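Local coordinates for amphoterin-induced protein 1 (Mus musculus, PDB 2XOT) that promotes the growth and fasciculation of neurites, forms homodimers through its leucine-rich repeats and may mediate cell-cell interaction, at residues E115-Y120 / Q139-S144; H101-F106 / N130-M135; I266-K271 / E327-E332; V280-E285 / G314-Y319. All blocks are in the same frame, centred on the assembly; numbering follows the deposited sequence.

Contacts 1 and 2 lie in the leucine-rich repeats, contacts 3 and 4 in the immunoglobulin domain. Contact 1 pairs neighbouring strands of the solenoid sheet, and contact 2 joins loops between the strands. Their centres are 13 Å apart, and they meet where L117 CD2 packs on F132 CE1 at 3.7 Å. Contact 4 is nested inside the chain loop closed by contact 3. Their centres are 11 Å apart, and the disulfide C268-C318 ties them together. Between the domains, contacts 1 and 3 come no closer than about 11 Å between nearest atoms. Contact 1 also reaches the second subunit, which the other three do not touch.

Contact 1 of 4, residues E115-Y120 / Q139-S144; sequences EVLLLY and QKLYLS
E115 O receives two backbone N-H groups from the next repeat, Q139 N at 2.8 Å and K140 N at 3.1 Å. Beyond it, strands 116-118 and 140-142 run parallel, with their axes 4.9 Å apart at an angle of 1°. V116 lies beside K140, and V116 CG2 meets K140 CD at 4.0 Å. The lysine chain is extended and carries NZ away from the valine. L117 N bonds to K140 O, and L117 O accepts Y142 N; both bonds are nearly straight, at 173°. The side chain of L117 lies on the other face of the sheet. There its CD2 touches L141 CD1 at 3.8 Å. These leucines belong to LRR 4 and LRR 5 and stack one repeat on the next inside the solenoid, where F132 also covers L117. L118 returns to the face of V116, and its CD1 packs on Y142 CD2 at 3.9 Å. L119 N donates to Y142 O at 2.8 Å, while L119 CB and CD1 rest against L143 CD2. Y120 chi1 of 65°, between backbone N and carbonyl carbon, sets CG near S144 OG; CD2 lies near Y142 CB. Y120 CB is 3.2 Å from S144 OG, a buried hydroxyl with no polar partner in the model. Y142 OH bonds to N21 of the second subunit; I22 and S24 of that subunit pack on L118 and Y120. The two faces thus differ in chemistry. The leucines of one form the apolar interior, and the aromatic side of the other joins the subunits, consistent with dimerization through the repeats.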
loop_
_atom_site.group_PDB
_atom_site.type_symbol
_atom_site.label_atom_id
_atom_site.label_comp_id
_atom_site.label_asym_id
_atom_site.label_seq_id
_atom_site.Cartn_x
_atom_site.Cartn_y
_atom_site.Cartn_z
ATOM N N GLU B 115 -7.971 2.340 -5.435
ATOM C CA GLU B 115 -6.750 3.033 -5.786
ATOM C C GLU B 115 -6.081 2.456 -7.040
ATOM O O GLU B 115 -5.520 3.209 -7.821
ATOM C CB GLU B 115 -5.789 3.021 -4.605
ATOM C CG GLU B 115 -6.348 3.741 -3.376
ATOM C CD GLU B 115 -5.363 3.723 -2.213
ATOM O OE1 GLU B 115 -4.640 2.723 -2.050
ATOM O OE2 GLU B 115 -5.295 4.723 -1.464
ATOM N N VAL B 116 -6.127 1.133 -7.211
ATOM C CA VAL B 116 -5.461 0.446 -8.346
ATOM C C VAL B 116 -6.463 -0.499 -9.045
ATOM O O VAL B 116 -7.095 -1.313 -8.381
ATOM C CB VAL B 116 -4.265 -0.384 -7.854
ATOM C CG1 VAL B 116 -3.555 -1.085 -9.007
ATOM C CG2 VAL B 116 -3.270 0.476 -7.040
ATOM N N LEU B 117 -6.601 -0.377 -10.364
ATOM C CA LEU B 117 -7.467 -1.252 -11.165
ATOM C C LEU B 117 -6.671 -1.877 -12.295
ATOM O O LEU B 117 -6.138 -1.173 -13.161
ATOM C CB LEU B 117 -8.626 -0.448 -11.743
ATOM C CG LEU B 117 -9.626 -1.165 -12.647
ATOM C CD1 LEU B 117 -10.091 -2.487 -11.994
ATOM C CD2 LEU B 117 -10.792 -0.256 -12.944
ATOM N N LEU B 118 -6.581 -3.202 -12.278
ATOM C CA LEU B 118 -5.828 -3.966 -13.273
ATOM C C LEU B 118 -6.792 -4.615 -14.241
ATOM O O LEU B 118 -7.661 -5.378 -13.824
ATOM C CB LEU B 118 -5.013 -5.049 -12.568
ATOM C CG LEU B 118 -3.673 -4.726 -11.917
ATOM C CD1 LEU B 118 -3.687 -3.486 -11.098
ATOM C CD2 LEU B 118 -3.162 -5.930 -11.092
ATOM N N LEU B 119 -6.672 -4.286 -15.526
ATOM C CA LEU B 119 -7.562 -4.801 -16.574
ATOM C C LEU B 119 -6.748 -5.235 -17.779
ATOM O O LEU B 119 -7.261 -5.351 -18.888
ATOM C CB LEU B 119 -8.588 -3.725 -17.001
ATOM C CG LEU B 119 -9.731 -3.425 -16.026
ATOM C CD1 LEU B 119 -10.366 -2.093 -16.339
ATOM C CD2 LEU B 119 -10.786 -4.524 -16.059
ATOM N N TYR B 120 -5.457 -5.434 -17.569
ATOM C CA TYR B 120 -4.575 -5.769 -18.691
ATOM C C TYR B 120 -4.814 -7.218 -19.134
ATOM O O TYR B 120 -5.313 -8.045 -18.375
ATOM C CB TYR B 120 -3.094 -5.503 -18.345
ATOM C CG TYR B 120 -2.505 -6.363 -17.252
ATOM C CD1 TYR B 120 -1.887 -7.579 -17.551
ATOM C CD2 TYR B 120 -2.520 -5.945 -15.918
ATOM C CE1 TYR B 120 -1.340 -8.356 -16.562
ATOM C CE2 TYR B 120 -1.977 -6.712 -14.924
ATOM C CZ TYR B 120 -1.379 -7.934 -15.251
ATOM O OH TYR B 120 -0.843 -8.736 -14.279
ATOM N N GLN B 139 -5.812 5.848 -8.660
ATOM C CA GLN B 139 -4.462 6.340 -8.953
ATOM C C GLN B 139 -3.777 5.644 -10.156
ATOM O O GLN B 139 -3.022 6.277 -10.902
ATOM C CB GLN B 139 -3.598 6.229 -7.702
ATOM C CG GLN B 139 -4.091 7.103 -6.559
ATOM C CD GLN B 139 -3.236 6.999 -5.301
ATOM O OE1 GLN B 139 -2.244 6.288 -5.279
ATOM N NE2 GLN B 139 -3.618 7.738 -4.245
ATOM N N LYS B 140 -4.053 4.362 -10.353
ATOM C CA LYS B 140 -3.377 3.564 -11.390
ATOM C C LYS B 140 -4.386 2.702 -12.161
ATOM O O LYS B 140 -5.101 1.914 -11.559
ATOM C CB LYS B 140 -2.333 2.628 -10.762
ATOM C CG LYS B 140 -1.233 3.316 -9.941
ATOM C CD LYS B 140 -0.441 2.310 -9.139
ATOM C CE LYS B 140 0.550 2.979 -8.208
ATOM N NZ LYS B 140 1.451 1.937 -7.570
ATOM N N LEU B 141 -4.424 2.842 -13.476
ATOM C CA LEU B 141 -5.288 2.026 -14.327
ATOM C C LEU B 141 -4.481 1.334 -15.428
ATOM O O LEU B 141 -3.963 1.989 -16.348
ATOM C CB LEU B 141 -6.376 2.899 -14.945
ATOM C CG LEU B 141 -7.376 2.307 -15.936
ATOM C CD1 LEU B 141 -8.171 1.115 -15.322
ATOM C CD2 LEU B 141 -8.312 3.451 -16.443
ATOM N N TYR B 142 -4.422 0.003 -15.352
ATOM C CA TYR B 142 -3.613 -0.804 -16.275
ATOM C C TYR B 142 -4.531 -1.469 -17.305
ATOM O O TYR B 142 -5.360 -2.287 -16.954
ATOM C CB TYR B 142 -2.850 -1.877 -15.519
ATOM C CG TYR B 142 -1.698 -1.402 -14.623
ATOM C CD1 TYR B 142 -0.377 -1.519 -15.040
ATOM C CD2 TYR B 142 -1.928 -0.895 -13.356
ATOM C CE1 TYR B 142 0.675 -1.125 -14.228
ATOM C CE2 TYR B 142 -0.868 -0.497 -12.520
ATOM C CZ TYR B 142 0.418 -0.591 -12.980
ATOM O OH TYR B 142 1.480 -0.221 -12.187
ATOM N N LEU B 143 -4.348 -1.100 -18.566
ATOM C CA LEU B 143 -5.186 -1.513 -19.681
ATOM C C LEU B 143 -4.353 -2.068 -20.831
ATOM O O LEU B 143 -4.836 -2.181 -21.967
ATOM C CB LEU B 143 -6.014 -0.308 -20.152
ATOM C CG LEU B 143 -7.303 -0.049 -19.358
ATOM C CD1 LEU B 143 -7.794 1.405 -19.539
ATOM C CD2 LEU B 143 -8.398 -1.071 -19.785
ATOM N N SER B 144 -3.112 -2.437 -20.549
ATOM C CA SER B 144 -2.225 -2.975 -21.586
ATOM C C SER B 144 -2.723 -4.335 -22.061
ATOM O O SER B 144 -3.515 -4.975 -21.389
ATOM C CB SER B 144 -0.799 -3.101 -21.065
ATOM O OG SER B 144 -0.746 -4.100 -20.070
#

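Contact 2 of 4, residues H101-F106 / N130-M135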
loop_
_atom_site.group_PDB
_atom_site.type_symbol
_atom_site.label_atom_id
_atom_site.label_comp_id
_atom_site.label_asym_id
_atom_site.label_seq_id
_atom_site.Cartn_x
_atom_site.Cartn_y
_atom_site.Cartn_z
ATOM N N HIS B 101 -14.757 -7.882 -22.349
ATOM C CA HIS B 101 -14.891 -7.351 -23.708
ATOM C C HIS B 101 -15.406 -5.929 -23.733
ATOM O O HIS B 101 -15.066 -5.150 -24.621
ATOM C CB HIS B 101 -15.798 -8.265 -24.540
ATOM C CG HIS B 101 -15.953 -7.818 -25.955
ATOM N ND1 HIS B 101 -14.874 -7.629 -26.797
ATOM C CD2 HIS B 101 -17.057 -7.529 -26.682
ATOM C CE1 HIS B 101 -15.311 -7.238 -27.980
ATOM N NE2 HIS B 101 -16.631 -7.173 -27.939
ATOM N N THR B 102 -16.228 -5.565 -22.767
ATOM C CA THR B 102 -16.663 -4.177 -22.670
ATOM C C THR B 102 -16.680 -3.649 -21.243
ATOM O O THR B 102 -16.846 -4.395 -20.286
ATOM C CB THR B 102 -18.028 -3.929 -23.430
ATOM O OG1 THR B 102 -18.677 -2.751 -22.913
ATOM C CG2 THR B 102 -18.967 -5.134 -23.349
ATOM N N LEU B 103 -16.454 -2.346 -21.128
ATOM C CA LEU B 103 -16.448 -1.632 -19.862
ATOM C C LEU B 103 -17.694 -0.752 -19.834
ATOM O O LEU B 103 -17.682 0.371 -20.311
ATOM C CB LEU B 103 -15.166 -0.788 -19.756
ATOM C CG LEU B 103 -13.951 -1.407 -19.054
ATOM C CD1 LEU B 103 -13.833 -2.915 -19.230
ATOM C CD2 LEU B 103 -12.688 -0.710 -19.522
ATOM N N ASP B 104 -18.782 -1.293 -19.301
ATOM C CA ASP B 104 -20.086 -0.647 -19.383
ATOM C C ASP B 104 -20.114 0.598 -18.518
ATOM O O ASP B 104 -19.341 0.703 -17.567
ATOM C CB ASP B 104 -21.182 -1.601 -18.917
ATOM C CG ASP B 104 -21.621 -2.568 -19.994
ATOM O OD1 ASP B 104 -20.859 -2.805 -20.954
ATOM O OD2 ASP B 104 -22.751 -3.099 -19.877
ATOM N N GLU B 105 -21.005 1.535 -18.838
ATOM C CA GLU B 105 -21.081 2.789 -18.074
ATOM C C GLU B 105 -21.412 2.528 -16.615
ATOM O O GLU B 105 -22.224 1.653 -16.300
ATOM C CB GLU B 105 -22.076 3.776 -18.687
ATOM C CG GLU B 105 -23.481 3.248 -18.851
ATOM C CD GLU B 105 -24.487 4.337 -19.214
ATOM O OE1 GLU B 105 -24.089 5.507 -19.502
ATOM O OE2 GLU B 105 -25.690 4.000 -19.189
ATOM N N PHE B 106 -20.740 3.276 -15.737
ATOM C CA PHE B 106 -20.820 3.125 -14.288
ATOM C C PHE B 106 -20.392 1.770 -13.712
ATOM O O PHE B 106 -20.654 1.499 -12.541
ATOM C CB PHE B 106 -22.217 3.505 -13.793
ATOM C CG PHE B 106 -22.784 4.707 -14.486
ATOM C CD1 PHE B 106 -22.081 5.890 -14.523
ATOM C CD2 PHE B 106 -24.008 4.642 -15.128
ATOM C CE1 PHE B 106 -22.588 6.997 -15.177
ATOM C CE2 PHE B 106 -24.517 5.742 -15.787
ATOM C CZ PHE B 106 -23.815 6.915 -15.813
ATOM N N ASN B 130 -17.486 6.692 -18.782
ATOM C CA ASN B 130 -18.430 6.528 -17.692
ATOM C C ASN B 130 -18.249 5.238 -16.896
ATOM O O ASN B 130 -18.787 5.119 -15.810
ATOM C CB ASN B 130 -19.874 6.635 -18.206
ATOM C CG ASN B 130 -20.249 8.056 -18.611
ATOM O OD1 ASN B 130 -21.081 8.249 -19.501
ATOM N ND2 ASN B 130 -19.632 9.061 -17.962
ATOM N N ALA B 131 -17.494 4.268 -17.401
ATOM C CA ALA B 131 -17.185 3.072 -16.593
ATOM C C ALA B 131 -16.475 3.441 -15.280
ATOM O O ALA B 131 -16.622 2.760 -14.254
ATOM C CB ALA B 131 -16.355 2.060 -17.402
ATOM N N PHE B 132 -15.724 4.532 -15.316
ATOM C CA PHE B 132 -14.915 4.982 -14.172
ATOM C C PHE B 132 -15.436 6.251 -13.504
ATOM O O PHE B 132 -14.730 6.899 -12.732
ATOM C CB PHE B 132 -13.499 5.204 -14.631
ATOM C CG PHE B 132 -12.972 4.078 -15.477
ATOM C CD1 PHE B 132 -12.403 2.959 -14.888
ATOM C CD2 PHE B 132 -13.054 4.139 -16.849
ATOM C CE1 PHE B 132 -11.937 1.918 -15.666
ATOM C CE2 PHE B 132 -12.573 3.115 -17.622
ATOM C CZ PHE B 132 -12.006 2.003 -17.026
ATOM N N GLU B 133 -16.674 6.596 -13.799
ATOM C CA GLU B 133 -17.293 7.761 -13.182
ATOM C C GLU B 133 -17.279 7.635 -11.660
ATOM O O GLU B 133 -17.601 6.580 -11.119
ATOM C CB GLU B 133 -18.712 7.937 -13.709
ATOM C CG GLU B 133 -19.420 9.174 -13.229
ATOM C CD GLU B 133 -18.886 10.451 -13.826
ATOM O OE1 GLU B 133 -17.983 10.404 -14.700
ATOM O OE2 GLU B 133 -19.382 11.520 -13.418
ATOM N N ASP B 134 -16.862 8.729 -11.014
ATOM C CA ASP B 134 -16.870 8.935 -9.560
ATOM C C ASP B 134 -15.782 8.199 -8.773
ATOM O O ASP B 134 -15.791 8.167 -7.542
ATOM C CB ASP B 134 -18.267 8.676 -8.980
ATOM C CG ASP B 134 -19.264 9.774 -9.360
ATOM O OD1 ASP B 134 -18.958 10.967 -9.155
ATOM O OD2 ASP B 134 -20.352 9.442 -9.870
ATOM N N MET B 135 -14.821 7.623 -9.482
ATOM C CA MET B 135 -13.722 6.942 -8.824
ATOM C C MET B 135 -12.719 8.006 -8.379
ATOM O O MET B 135 -11.692 8.244 -9.030
ATOM C CB MET B 135 -13.117 5.928 -9.779
ATOM C CG MET B 135 -14.089 4.859 -10.141
ATOM S SD MET B 135 -13.311 3.682 -11.245
ATOM C CE MET B 135 -12.457 2.706 -10.017
#
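L103 and A131 meet where the loop 101-106 of LRR 3 passes segment 130-135 of LRR 4. The L103 side chain starts toward the other segment, and its CB lies 3.9 Å from A131 CB. Further out, the branch CD2 slants across to the ring of F132 and touches CZ at 3.7 Å. The same CD2 also borders L119 CD1, just after strand 116-118, and I124 packs on this leucine. A131 CB fits in closely, 3.3 Å from D104 O, and lies over the rim of one face of its neighbour ring F132. Both segments belong to the part of the solenoid that runs between its parallel strands. F132 fills the interior there, in the manner of the phenylalanine spine of leucine-rich repeats, with M135 SD at its edge in plane. The one hydrogen bond across the contact joins the backbones, F106 N to N130 O at 2.7 Å. Its donor stands above the carbonyl plane, 57° out of it. The same oxygen takes a weak bond from E133 N in its own segment. Nearer the surface, E105 and N130 lie side by side, with their CB atoms 3.6 Å apart. The F106 ring carries E105 CB over one face, toward the rim. E133 CB approaches the ring at its edge, 4.0 Å from F106 CD1. The carboxylate of E133 turns elsewhere, to a salt bridge with R129.

Contact 3 of 4, residues I266-K271 / E327-E332; sequences IRCDTK and ETLSVE
Segments I266-K271 and E327-E332 run 155° apart in direction, and C268 CA and L329 CA, 6.8 Å apart, are too distant for backbone pairing. Side chains bridge the gap. I266 and V331 reach toward each other tip to tip, with I266 CG2 3.8 Å from V331 CG1. L329 points its CD1 at the turn around D269, 3.4 Å from D269 O and 4.1 Å from C268 SG. C268, L329 and V331 face the interior of the immunoglobulin sandwich. C268 is joined there to C318 by the disulfide, and W279 touches both C268 and V331. D269 is the centre of an inverse gamma turn, closed by T270 N to C268 O at 2.9 Å. The turn brings K271 N to the E327 carboxylate. It donates to E327 OE2 at 2.8 Å, on the syn side and 18° out of the carboxylate plane. T270 CB lies close to the same oxygen. With chi1 at 72°, K271 CG lies against E327 OE2; the bent chain brings CE to 3.5 Å from E327 OE1. K271 NZ, 4.6 Å from E327 OE1, bonds instead to Q218 O; E327 OE1 forms a salt bridge with R217, which also donates to D269 O.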
loop_
_atom_site.group_PDB
_atom_site.type_symbol
_atom_site.label_atom_id
_atom_site.label_comp_id
_atom_site.label_asym_id
_atom_site.label_seq_id
_atom_site.Cartn_x
_atom_site.Cartn_y
_atom_site.Cartn_z
ATOM N N ILE B 266 3.071 30.819 -12.940
ATOM C CA ILE B 266 3.927 29.803 -13.559
ATOM C C ILE B 266 4.115 28.579 -12.655
ATOM O O ILE B 266 4.644 28.682 -11.554
ATOM C CB ILE B 266 5.318 30.351 -13.941
ATOM C CG1 ILE B 266 5.150 31.570 -14.868
ATOM C CG2 ILE B 266 6.135 29.204 -14.575
ATOM C CD1 ILE B 266 6.412 32.131 -15.486
ATOM N N ARG B 267 3.664 27.429 -13.138
ATOM C CA ARG B 267 3.800 26.165 -12.420
ATOM C C ARG B 267 5.240 25.636 -12.426
ATOM O O ARG B 267 5.972 25.807 -13.392
ATOM C CB ARG B 267 2.897 25.108 -13.059
ATOM C CG ARG B 267 1.417 25.319 -12.808
ATOM C CD ARG B 267 0.611 24.134 -13.304
ATOM N NE ARG B 267 0.893 22.938 -12.504
ATOM C CZ ARG B 267 1.691 21.929 -12.869
ATOM N NH1 ARG B 267 2.322 21.926 -14.046
ATOM N NH2 ARG B 267 1.863 20.914 -12.037
ATOM N N CYS B 268 5.631 25.005 -11.324
ATOM C CA CYS B 268 6.830 24.193 -11.290
ATOM C C CYS B 268 6.342 22.794 -11.637
ATOM O O CYS B 268 5.800 22.097 -10.784
ATOM C CB CYS B 268 7.455 24.237 -9.904
ATOM S SG CYS B 268 8.876 23.196 -9.660
ATOM N N ASP B 269 6.537 22.410 -12.901
ATOM C CA ASP B 269 5.837 21.275 -13.530
ATOM C C ASP B 269 6.589 19.984 -13.276
ATOM O O ASP B 269 7.193 19.418 -14.184
ATOM C CB ASP B 269 5.684 21.541 -15.044
ATOM C CG ASP B 269 4.905 20.444 -15.778
ATOM O OD1 ASP B 269 3.943 19.868 -15.244
ATOM O OD2 ASP B 269 5.267 20.171 -16.922
ATOM N N THR B 270 6.554 19.534 -12.025
ATOM C CA THR B 270 7.350 18.373 -11.591
ATOM C C THR B 270 6.707 17.054 -11.995
ATOM O O THR B 270 5.505 16.981 -12.176
ATOM C CB THR B 270 7.477 18.361 -10.089
ATOM O OG1 THR B 270 6.183 18.595 -9.518
ATOM C CG2 THR B 270 8.462 19.430 -9.604
ATOM N N LYS B 271 7.508 16.001 -12.099
ATOM C CA LYS B 271 6.998 14.728 -12.609
ATOM C C LYS B 271 6.360 13.812 -11.550
ATOM O O LYS B 271 5.792 12.784 -11.886
ATOM C CB LYS B 271 8.091 14.003 -13.382
ATOM C CG LYS B 271 9.207 13.432 -12.530
ATOM C CD LYS B 271 10.151 12.592 -13.393
ATOM C CE LYS B 271 11.478 13.266 -13.662
ATOM N NZ LYS B 271 12.543 12.229 -13.679
ATOM N N GLU B 327 14.482 17.387 -9.062
ATOM C CA GLU B 327 14.457 18.040 -10.383
ATOM C C GLU B 327 14.732 19.529 -10.278
ATOM O O GLU B 327 14.319 20.162 -9.321
ATOM C CB GLU B 327 13.087 17.941 -11.037
ATOM C CG GLU B 327 12.456 16.607 -11.052
ATOM C CD GLU B 327 11.217 16.643 -11.905
ATOM O OE1 GLU B 327 11.387 16.683 -13.128
ATOM O OE2 GLU B 327 10.101 16.679 -11.357
ATOM N N THR B 328 15.382 20.076 -11.297
ATOM C CA THR B 328 15.578 21.514 -11.445
ATOM C C THR B 328 14.889 21.974 -12.727
ATOM O O THR B 328 15.252 21.562 -13.836
ATOM C CB THR B 328 17.077 21.888 -11.499
ATOM O OG1 THR B 328 17.705 21.416 -10.317
ATOM C CG2 THR B 328 17.270 23.394 -11.577
ATOM N N LEU B 329 13.896 22.840 -12.570
ATOM C CA LEU B 329 13.122 23.334 -13.699
ATOM C C LEU B 329 13.284 24.842 -13.776
ATOM O O LEU B 329 13.057 25.540 -12.798
ATOM C CB LEU B 329 11.642 22.936 -13.540
ATOM C CG LEU B 329 11.433 21.439 -13.286
ATOM C CD1 LEU B 329 9.989 21.067 -13.038
ATOM C CD2 LEU B 329 12.014 20.653 -14.470
ATOM N N SER B 330 13.667 25.320 -14.953
ATOM C CA SER B 330 13.913 26.740 -15.212
ATOM C C SER B 330 12.797 27.287 -16.116
ATOM O O SER B 330 12.291 26.574 -16.990
ATOM C CB SER B 330 15.284 26.913 -15.882
ATOM N N VAL B 331 12.406 28.537 -15.880
ATOM C CA VAL B 331 11.476 29.259 -16.742
ATOM C C VAL B 331 12.055 30.657 -16.952
ATOM O O VAL B 331 12.514 31.267 -15.990
ATOM C CB VAL B 331 10.045 29.338 -16.124
ATOM C CG1 VAL B 331 9.587 27.954 -15.651
ATOM C CG2 VAL B 331 9.976 30.342 -14.954
ATOM N N GLU B 332 12.083 31.125 -18.208
ATOM C CA GLU B 332 12.553 32.472 -18.544
ATOM C C GLU B 332 11.342 33.360 -18.775
ATOM O O GLU B 332 10.397 32.955 -19.456
ATOM C CB GLU B 332 13.452 32.484 -19.787
ATOM C CG GLU B 332 14.253 33.799 -19.896
ATOM C CD GLU B 332 15.300 33.828 -21.005
ATOM O OE1 GLU B 332 15.275 32.945 -21.905
ATOM O OE2 GLU B 332 16.149 34.764 -20.970
#

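Contact 4 of 4, residues V280-E285 / G314-Y319; sequences VSPSNE and GVYTCY
G314 meets P282 at the start of strand 314-321, beside the tyrosine corner of the immunoglobulin fold. G314 CA is 3.6 Å from P282 CG. The glycine has phi 131° and psi -175°, angles at which a CB would press on the carbonyl oxygen of the residue before. V315 O lies 3.3 Å from P282 CA in a CH...O contact. Y316 supplies the corner itself, as its OH bonds to D312 O four residues back. The ring also carries a CH-pi contact: P282 CD sits over its centre, 3.4 Å from the centroid and 14° off the normal. A type I turn from S281 to N284 follows V280 and includes P282. T317 and V280 form an antiparallel hydrogen-bonded pair. T317 N donates to V280 O at 3.0 Å, and V280 N returns a bond to T317 O at 2.9 Å. C318 points away from segment 280-285, and W279 packs on it. Y319 closes the contact on the side of V280 and T317. T317 CG2 lies over one face of the Y319 ring, toward the rim, and V280 CG2 meets its edge in plane, 3.5 Å from Y319 CE2.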
loop_
_atom_site.group_PDB
_atom_site.type_symbol
_atom_site.label_atom_id
_atom_site.label_comp_id
_atom_site.label_asym_id
_atom_site.label_seq_id
_atom_site.Cartn_x
_atom_site.Cartn_y
_atom_site.Cartn_z
ATOM N N VAL B 280 13.833 30.250 -6.883
ATOM C CA VAL B 280 14.928 31.200 -6.777
ATOM C C VAL B 280 14.798 32.140 -7.983
ATOM O O VAL B 280 14.396 31.691 -9.081
ATOM C CB VAL B 280 16.300 30.474 -6.824
ATOM C CG1 VAL B 280 17.459 31.467 -6.683
ATOM C CG2 VAL B 280 16.377 29.395 -5.749
ATOM N N SER B 281 15.165 33.414 -7.784
ATOM C CA SER B 281 14.924 34.486 -8.744
ATOM C C SER B 281 16.141 34.745 -9.629
ATOM O O SER B 281 17.224 34.255 -9.343
ATOM C CB SER B 281 14.558 35.773 -7.988
ATOM O OG SER B 281 15.731 36.474 -7.603
ATOM N N PRO B 282 15.974 35.527 -10.709
ATOM C CA PRO B 282 17.105 35.832 -11.588
ATOM C C PRO B 282 18.291 36.433 -10.840
ATOM O O PRO B 282 19.440 36.240 -11.252
ATOM C CB PRO B 282 16.514 36.838 -12.573
ATOM C CG PRO B 282 15.060 36.550 -12.565
ATOM C CD PRO B 282 14.731 36.153 -11.188
ATOM N N SER B 283 18.010 37.137 -9.744
ATOM C CA SER B 283 19.054 37.678 -8.871
ATOM C C SER B 283 19.594 36.641 -7.875
ATOM O O SER B 283 20.349 36.994 -6.960
ATOM C CB SER B 283 18.501 38.859 -8.079
ATOM O OG SER B 283 17.774 38.391 -6.958
ATOM N N ASN B 284 19.199 35.377 -8.040
ATOM C CA ASN B 284 19.640 34.280 -7.176
ATOM C C ASN B 284 19.178 34.390 -5.715
ATOM O O ASN B 284 19.872 33.925 -4.815
ATOM C CB ASN B 284 21.175 34.127 -7.250
ATOM C CG ASN B 284 21.631 32.686 -7.115
ATOM O OD1 ASN B 284 20.828 31.791 -6.913
ATOM N ND2 ASN B 284 22.930 32.463 -7.225
ATOM N N GLU B 285 18.001 34.981 -5.490
ATOM C CA GLU B 285 17.394 35.080 -4.152
ATOM C C GLU B 285 16.141 34.208 -4.071
ATOM O O GLU B 285 15.414 34.094 -5.051
ATOM C CB GLU B 285 16.980 36.530 -3.862
ATOM C CG GLU B 285 18.059 37.609 -4.145
ATOM C CD GLU B 285 18.972 37.892 -2.962
ATOM O OE1 GLU B 285 18.452 38.264 -1.885
ATOM O OE2 GLU B 285 20.214 37.773 -3.118
ATOM N N GLY B 314 13.664 37.728 -16.421
ATOM C CA GLY B 314 14.816 36.854 -16.172
ATOM C C GLY B 314 14.423 35.397 -16.020
ATOM O O GLY B 314 13.252 35.022 -16.208
ATOM N N VAL B 315 15.426 34.583 -15.690
ATOM C CA VAL B 315 15.249 33.162 -15.448
ATOM C C VAL B 315 14.998 32.866 -13.966
ATOM O O VAL B 315 15.799 33.224 -13.089
ATOM C CB VAL B 315 16.480 32.380 -15.963
ATOM C CG1 VAL B 315 16.328 30.901 -15.689
ATOM C CG2 VAL B 315 16.669 32.633 -17.440
ATOM N N TYR B 316 13.854 32.250 -13.694
ATOM C CA TYR B 316 13.509 31.741 -12.382
ATOM C C TYR B 316 13.742 30.219 -12.414
ATOM O O TYR B 316 13.521 29.566 -13.434
ATOM C CB TYR B 316 12.051 32.080 -12.030
ATOM C CG TYR B 316 11.817 33.578 -11.882
ATOM C CD1 TYR B 316 11.568 34.145 -10.647
ATOM C CD2 TYR B 316 11.901 34.430 -12.985
ATOM C CE1 TYR B 316 11.379 35.517 -10.509
ATOM C CE2 TYR B 316 11.730 35.802 -12.850
ATOM C CZ TYR B 316 11.456 36.328 -11.599
ATOM O OH TYR B 316 11.285 37.678 -11.456
ATOM N N THR B 317 14.223 29.681 -11.305
ATOM C CA THR B 317 14.503 28.258 -11.165
ATOM C C THR B 317 13.706 27.677 -10.020
ATOM O O THR B 317 13.676 28.236 -8.916
ATOM C CB THR B 317 15.991 28.055 -10.950
ATOM O OG1 THR B 317 16.672 28.777 -11.966
ATOM C CG2 THR B 317 16.389 26.566 -11.018
ATOM N N CYS B 318 13.027 26.573 -10.300
ATOM C CA CYS B 318 12.362 25.779 -9.283
ATOM C C CYS B 318 13.203 24.548 -8.993
ATOM O O CYS B 318 13.419 23.714 -9.869
ATOM C CB CYS B 318 10.989 25.317 -9.760
ATOM S SG CYS B 318 10.083 24.402 -8.526
ATOM N N TYR B 319 13.649 24.437 -7.747
ATOM C CA TYR B 319 14.281 23.231 -7.229
ATOM C C TYR B 319 13.232 22.402 -6.533
ATOM O O TYR B 319 12.630 22.841 -5.549
ATOM C CB TYR B 319 15.393 23.621 -6.264
ATOM C CG TYR B 319 16.461 24.429 -6.921
ATOM C CD1 TYR B 319 17.392 23.830 -7.732
ATOM C CD2 TYR B 319 16.549 25.800 -6.730
ATOM C CE1 TYR B 319 18.381 24.562 -8.338
ATOM C CE2 TYR B 319 17.551 26.537 -7.334
ATOM C CZ TYR B 319 18.449 25.912 -8.138
ATOM O OH TYR B 319 19.455 26.625 -8.751
#